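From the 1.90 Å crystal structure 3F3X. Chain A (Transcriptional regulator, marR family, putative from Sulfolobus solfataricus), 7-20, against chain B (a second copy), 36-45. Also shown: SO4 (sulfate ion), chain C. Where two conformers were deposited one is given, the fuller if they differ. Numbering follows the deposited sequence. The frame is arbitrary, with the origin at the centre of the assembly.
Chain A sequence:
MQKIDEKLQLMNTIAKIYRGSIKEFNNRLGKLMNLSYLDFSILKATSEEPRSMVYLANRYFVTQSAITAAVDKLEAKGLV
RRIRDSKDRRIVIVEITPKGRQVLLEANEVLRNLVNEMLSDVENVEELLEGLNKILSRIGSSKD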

# COMPACT_ATOMS: atom_id res chain seq x y z
N LYS A 7 13.35 -0.76 10.75
CA LYS A 7 12.14 0.01 10.54
C LYS A 7 11.86 0.26 9.06
O LYS A 7 10.71 0.19 8.63
CB LYS A 7 12.21 1.33 11.32
CG LYS A 7 12.21 1.10 12.83
CD LYS A 7 12.30 2.40 13.63
CE LYS A 7 12.41 2.11 15.12
NZ LYS A 7 12.55 3.36 15.93
N LEU A 8 12.90 0.54 8.29
CA LEU A 8 12.70 0.75 6.86
C LEU A 8 12.23 -0.55 6.22
O LEU A 8 11.39 -0.54 5.32
CB LEU A 8 13.99 1.21 6.18
CG LEU A 8 13.88 1.34 4.65
CD1 LEU A 8 12.69 2.22 4.27
CD2 LEU A 8 15.18 1.91 4.09
N GLN A 9 12.78 -1.68 6.67
CA GLN A 9 12.40 -2.97 6.10
C GLN A 9 10.94 -3.25 6.43
O GLN A 9 10.22 -3.86 5.64
CB GLN A 9 13.29 -4.08 6.65
CG GLN A 9 13.21 -5.39 5.87
CD GLN A 9 13.35 -5.19 4.36
OE1 GLN A 9 14.11 -4.34 3.91
NE2 GLN A 9 12.63 -5.99 3.58
N LEU A 10 10.51 -2.77 7.59
CA LEU A 10 9.13 -2.94 8.02
C LEU A 10 8.24 -2.27 6.98
O LEU A 10 7.23 -2.83 6.54
CB LEU A 10 8.93 -2.27 9.38
CG LEU A 10 7.66 -2.59 10.16
CD1 LEU A 10 7.65 -4.07 10.52
CD2 LEU A 10 7.62 -1.75 11.43
N MET A 11 8.63 -1.07 6.57
CA MET A 11 7.88 -0.32 5.57
C MET A 11 7.97 -0.96 4.18
O MET A 11 7.00 -0.95 3.43
CB MET A 11 8.36 1.14 5.53
CG MET A 11 8.24 1.86 6.88
SD MET A 11 6.55 1.91 7.57
CE MET A 11 5.78 2.95 6.43
N ASN A 12 9.13 -1.52 3.85
CA ASN A 12 9.30 -2.18 2.55
C ASN A 12 8.33 -3.35 2.45
O ASN A 12 7.75 -3.59 1.39
CB ASN A 12 10.72 -2.71 2.37
CG ASN A 12 11.73 -1.61 2.16
OD1 ASN A 12 11.42 -0.57 1.57
ND2 ASN A 12 12.95 -1.84 2.61
N THR A 13 8.18 -4.08 3.54
CA THR A 13 7.29 -5.24 3.56
C THR A 13 5.82 -4.80 3.50
O THR A 13 5.02 -5.39 2.78
CB THR A 13 7.52 -6.07 4.83
OG1 THR A 13 8.91 -6.44 4.90
CG2 THR A 13 6.66 -7.33 4.82
N ILE A 14 5.48 -3.75 4.23
CA ILE A 14 4.12 -3.23 4.23
C ILE A 14 3.74 -2.80 2.82
O ILE A 14 2.61 -3.01 2.38
CB ILE A 14 4.00 -2.03 5.22
CG1 ILE A 14 3.97 -2.58 6.65
CG2 ILE A 14 2.75 -1.20 4.92
CD1 ILE A 14 3.92 -1.52 7.73
N ALA A 15 4.70 -2.23 2.10
CA ALA A 15 4.47 -1.79 0.73
C ALA A 15 4.07 -2.97 -0.15
O ALA A 15 3.13 -2.86 -0.95
CB ALA A 15 5.74 -1.13 0.17
N LYS A 16 4.77 -4.08 -0.00
CA LYS A 16 4.50 -5.29 -0.78
C LYS A 16 3.13 -5.87 -0.44
O LYS A 16 2.38 -6.27 -1.32
CB LYS A 16 5.57 -6.35 -0.51
CG LYS A 16 7.00 -5.92 -0.82
CD LYS A 16 7.97 -7.02 -0.42
CE LYS A 16 9.42 -6.61 -0.62
NZ LYS A 16 10.34 -7.72 -0.26
N ILE A 17 2.83 -5.93 0.86
CA ILE A 17 1.56 -6.47 1.33
C ILE A 17 0.40 -5.70 0.71
O ILE A 17 -0.57 -6.29 0.24
CB ILE A 17 1.46 -6.42 2.87
CG1 ILE A 17 2.56 -7.31 3.48
CG2 ILE A 17 0.08 -6.90 3.32
CD1 ILE A 17 2.64 -7.27 5.00
N TYR A 18 0.50 -4.37 0.71
CA TYR A 18 -0.57 -3.56 0.13
C TYR A 18 -0.75 -3.82 -1.36
O TYR A 18 -1.85 -4.09 -1.82
CB TYR A 18 -0.29 -2.07 0.32
CG TYR A 18 -1.30 -1.21 -0.41
CD1 TYR A 18 -2.58 -1.03 0.11
CD2 TYR A 18 -1.00 -0.64 -1.64
CE1 TYR A 18 -3.53 -0.28 -0.58
CE2 TYR A 18 -1.94 0.10 -2.34
CZ TYR A 18 -3.21 0.28 -1.81
OH TYR A 18 -4.14 1.03 -2.49
N ARG A 19 0.35 -3.73 -2.11
CA ARG A 19 0.29 -3.95 -3.55
C ARG A 19 -0.29 -5.32 -3.87
O ARG A 19 -1.12 -5.46 -4.77
CB ARG A 19 1.69 -3.84 -4.16
CG ARG A 19 2.28 -2.45 -4.09
CD ARG A 19 3.70 -2.46 -4.61
NE ARG A 19 4.33 -1.15 -4.47
CZ ARG A 19 5.64 -0.99 -4.30
NH1 ARG A 19 6.43 -2.05 -4.24
NH2 ARG A 19 6.15 0.23 -4.19
N GLY A 20 0.15 -6.33 -3.13
CA GLY A 20 -0.35 -7.67 -3.38
C GLY A 20 -1.80 -7.85 -2.96
O GLY A 20 -2.61 -8.38 -3.72
N SER B 36 11.87 7.75 -7.30
CA SER B 36 10.63 7.29 -6.69
C SER B 36 10.99 6.16 -5.73
O SER B 36 12.14 5.72 -5.69
CB SER B 36 9.67 6.76 -7.76
OG SER B 36 10.14 5.54 -8.31
N TYR B 37 10.01 5.70 -4.97
CA TYR B 37 10.24 4.61 -4.03
C TYR B 37 10.54 3.33 -4.80
O TYR B 37 11.37 2.53 -4.38
CB TYR B 37 9.01 4.41 -3.15
CG TYR B 37 9.18 3.35 -2.09
CD1 TYR B 37 10.31 3.32 -1.27
CD2 TYR B 37 8.17 2.42 -1.86
CE1 TYR B 37 10.43 2.39 -0.24
CE2 TYR B 37 8.28 1.49 -0.83
CZ TYR B 37 9.40 1.48 -0.03
OH TYR B 37 9.47 0.59 1.02
N LEU B 38 9.86 3.14 -5.93
CA LEU B 38 10.08 1.95 -6.74
C LEU B 38 11.50 1.98 -7.30
O LEU B 38 12.14 0.94 -7.45
CB LEU B 38 9.08 1.88 -7.90
CG LEU B 38 9.20 0.64 -8.79
CD1 LEU B 38 9.03 -0.61 -7.94
CD2 LEU B 38 8.16 0.68 -9.90
N ASP B 39 11.98 3.19 -7.62
CA ASP B 39 13.33 3.36 -8.14
C ASP B 39 14.30 2.84 -7.09
O ASP B 39 15.26 2.13 -7.41
CB ASP B 39 13.64 4.84 -8.39
CG ASP B 39 12.94 5.40 -9.62
OD1 ASP B 39 12.88 6.64 -9.73
OD2 ASP B 39 12.48 4.61 -10.48
N PHE B 40 14.06 3.23 -5.84
CA PHE B 40 14.91 2.79 -4.74
C PHE B 40 14.91 1.26 -4.64
O PHE B 40 15.97 0.65 -4.47
CB PHE B 40 14.41 3.38 -3.42
CG PHE B 40 14.88 2.62 -2.21
CD1 PHE B 40 16.20 2.72 -1.78
CD2 PHE B 40 14.01 1.78 -1.52
CE1 PHE B 40 16.64 1.98 -0.67
CE2 PHE B 40 14.44 1.05 -0.42
CZ PHE B 40 15.75 1.15 0.01
N SER B 41 13.73 0.66 -4.72
CA SER B 41 13.62 -0.80 -4.63
C SER B 41 14.41 -1.51 -5.73
O SER B 41 15.09 -2.51 -5.47
CB SER B 41 12.15 -1.21 -4.71
OG SER B 41 11.42 -0.72 -3.60
N ILE B 42 14.31 -1.01 -6.95
CA ILE B 42 15.02 -1.61 -8.07
C ILE B 42 16.52 -1.51 -7.85
O ILE B 42 17.26 -2.47 -8.08
CB ILE B 42 14.62 -0.93 -9.41
CG1 ILE B 42 13.16 -1.26 -9.73
CG2 ILE B 42 15.55 -1.40 -10.55
CD1 ILE B 42 12.61 -0.53 -10.94
N LEU B 43 16.98 -0.34 -7.40
CA LEU B 43 18.40 -0.17 -7.13
C LEU B 43 18.85 -1.13 -6.03
O LEU B 43 19.90 -1.75 -6.15
CB LEU B 43 18.70 1.28 -6.73
CG LEU B 43 18.54 2.30 -7.86
CD1 LEU B 43 18.80 3.71 -7.33
CD2 LEU B 43 19.52 1.99 -8.98
N LYS B 44 18.06 -1.28 -4.98
CA LYS B 44 18.45 -2.18 -3.90
C LYS B 44 18.58 -3.63 -4.38
O LYS B 44 19.59 -4.29 -4.12
CB LYS B 44 17.44 -2.12 -2.75
CG LYS B 44 17.80 -3.06 -1.60
CD LYS B 44 16.75 -3.03 -0.49
CE LYS B 44 17.11 -3.99 0.63
NZ LYS B 44 16.01 -4.07 1.65
N ALA B 45 17.57 -4.12 -5.09
CA ALA B 45 17.58 -5.50 -5.58
C ALA B 45 18.74 -5.78 -6.55
O ALA B 45 19.38 -6.83 -6.48
CB ALA B 45 16.25 -5.83 -6.25
S SO4 C . 13.25 -5.45 -0.33
O1 SO4 C . 12.18 -4.50 0.05
O2 SO4 C . 14.18 -4.80 -1.27
O3 SO4 C . 12.65 -6.63 -0.98
O4 SO4 C . 13.98 -5.86 0.88
O HOH W 1 15.82 -1.40 2.72
O HOH W 2 11.88 -1.91 -1.15
O HOH W 3 8.76 -0.91 -3.36

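This is a small, largely polar contact between two copies of the protein, in which one direct side-chain hydrogen bond is flanked by a few apolar touches and accompanied by three bridging waters and a sulfate ion. The helix of chain A (7-20) and the helix of chain B (37-45) cross steeply, with 110° between their N-to-C directions, and their axes come no closer than 12.5 Å. At that separation the backbones stay apart; the nearest CA pair, Asn12(A) CA to Ser41(B) CA, lies at 8.5 Å, so side chains and solvent span the gap, and the two stretches bury only 348 Å² together.

Tyr37(B) gives up more area than any other residue here. The CA-to-CB bond of Tyr37(B) points toward chain A, chi1 is t, and its hydroxyl donates to the amide oxygen of Asn12(A): Tyr37(B) OH to Asn12(A) OD1 is 2.3 Å, very short for a hydrogen bond. OD1 lies near the plane of the tyrosine ring, at its edge, as suits an acceptor for a phenolic hydroxyl. One turn further along helix A, Ala15(A) CB also meets the ring edge, 3.8 Å from Tyr37(B) CE2; the small methyl packs against the ring here. Another turn on, Arg19(A) reaches out in an extended conformation and brings NH2 to 3.8 Å from Tyr37(B) CD2, obliquely to the ring. Asn12(A), Ala15(A) and Arg19(A) thus follow one another along the same side of their helix, and Tyr37(B) touches all three.

Phe40(B) supplies the second aromatic surface. Its CZ lies 4.2 Å from Leu8(A) CD2, an apolar contact, while Asn12(A) OD1 sits at the ring edge, 4.0 Å from CE2 of Phe40(B).

Asn12(A) is held in place from its own helix as well: its ND2 donates to Gln9(A) OE1 at 3.0 Å. The CA-to-CB bond of Gln9(A) points away from chain B, but the end of the side chain comes nearer, and OE1 comes within 3.0 Å of Lys44(B) NZ. The angle is poor, however, and this pair is not a hydrogen bond. Lys44(B), fully extended, instead donates to the sulfate, with NZ 2.8 Å from SO4 O4. SO4 O4 also accepts from Gln9(A) NE2 at 3.0 Å, and SO4 O3 accepts from Lys16(A) NZ at 2.7 Å. The anion, probably from the crystallisation liquor, therefore links the two chains and lies between two lysine ammonium groups.

Three waters bridge the chains. Water 1 accepts from Lys44(B) NZ at 2.9 Å and, weakly, from Asn12(A) ND2 at 2.9 Å. The CA-to-CB bond of Ser41(B) points toward chain A, but the side chain falls short of direct contact; two waters make up the difference. Water 2 lies 2.8 Å from Ser41(B) OG and donates to SO4 O1 at 2.9 Å, with a weak bond to Asn12(A) OD1 at 3.1 Å. Water 3 joins Ser41(B) OG and Arg19(A) NH1, each at 2.7 Å.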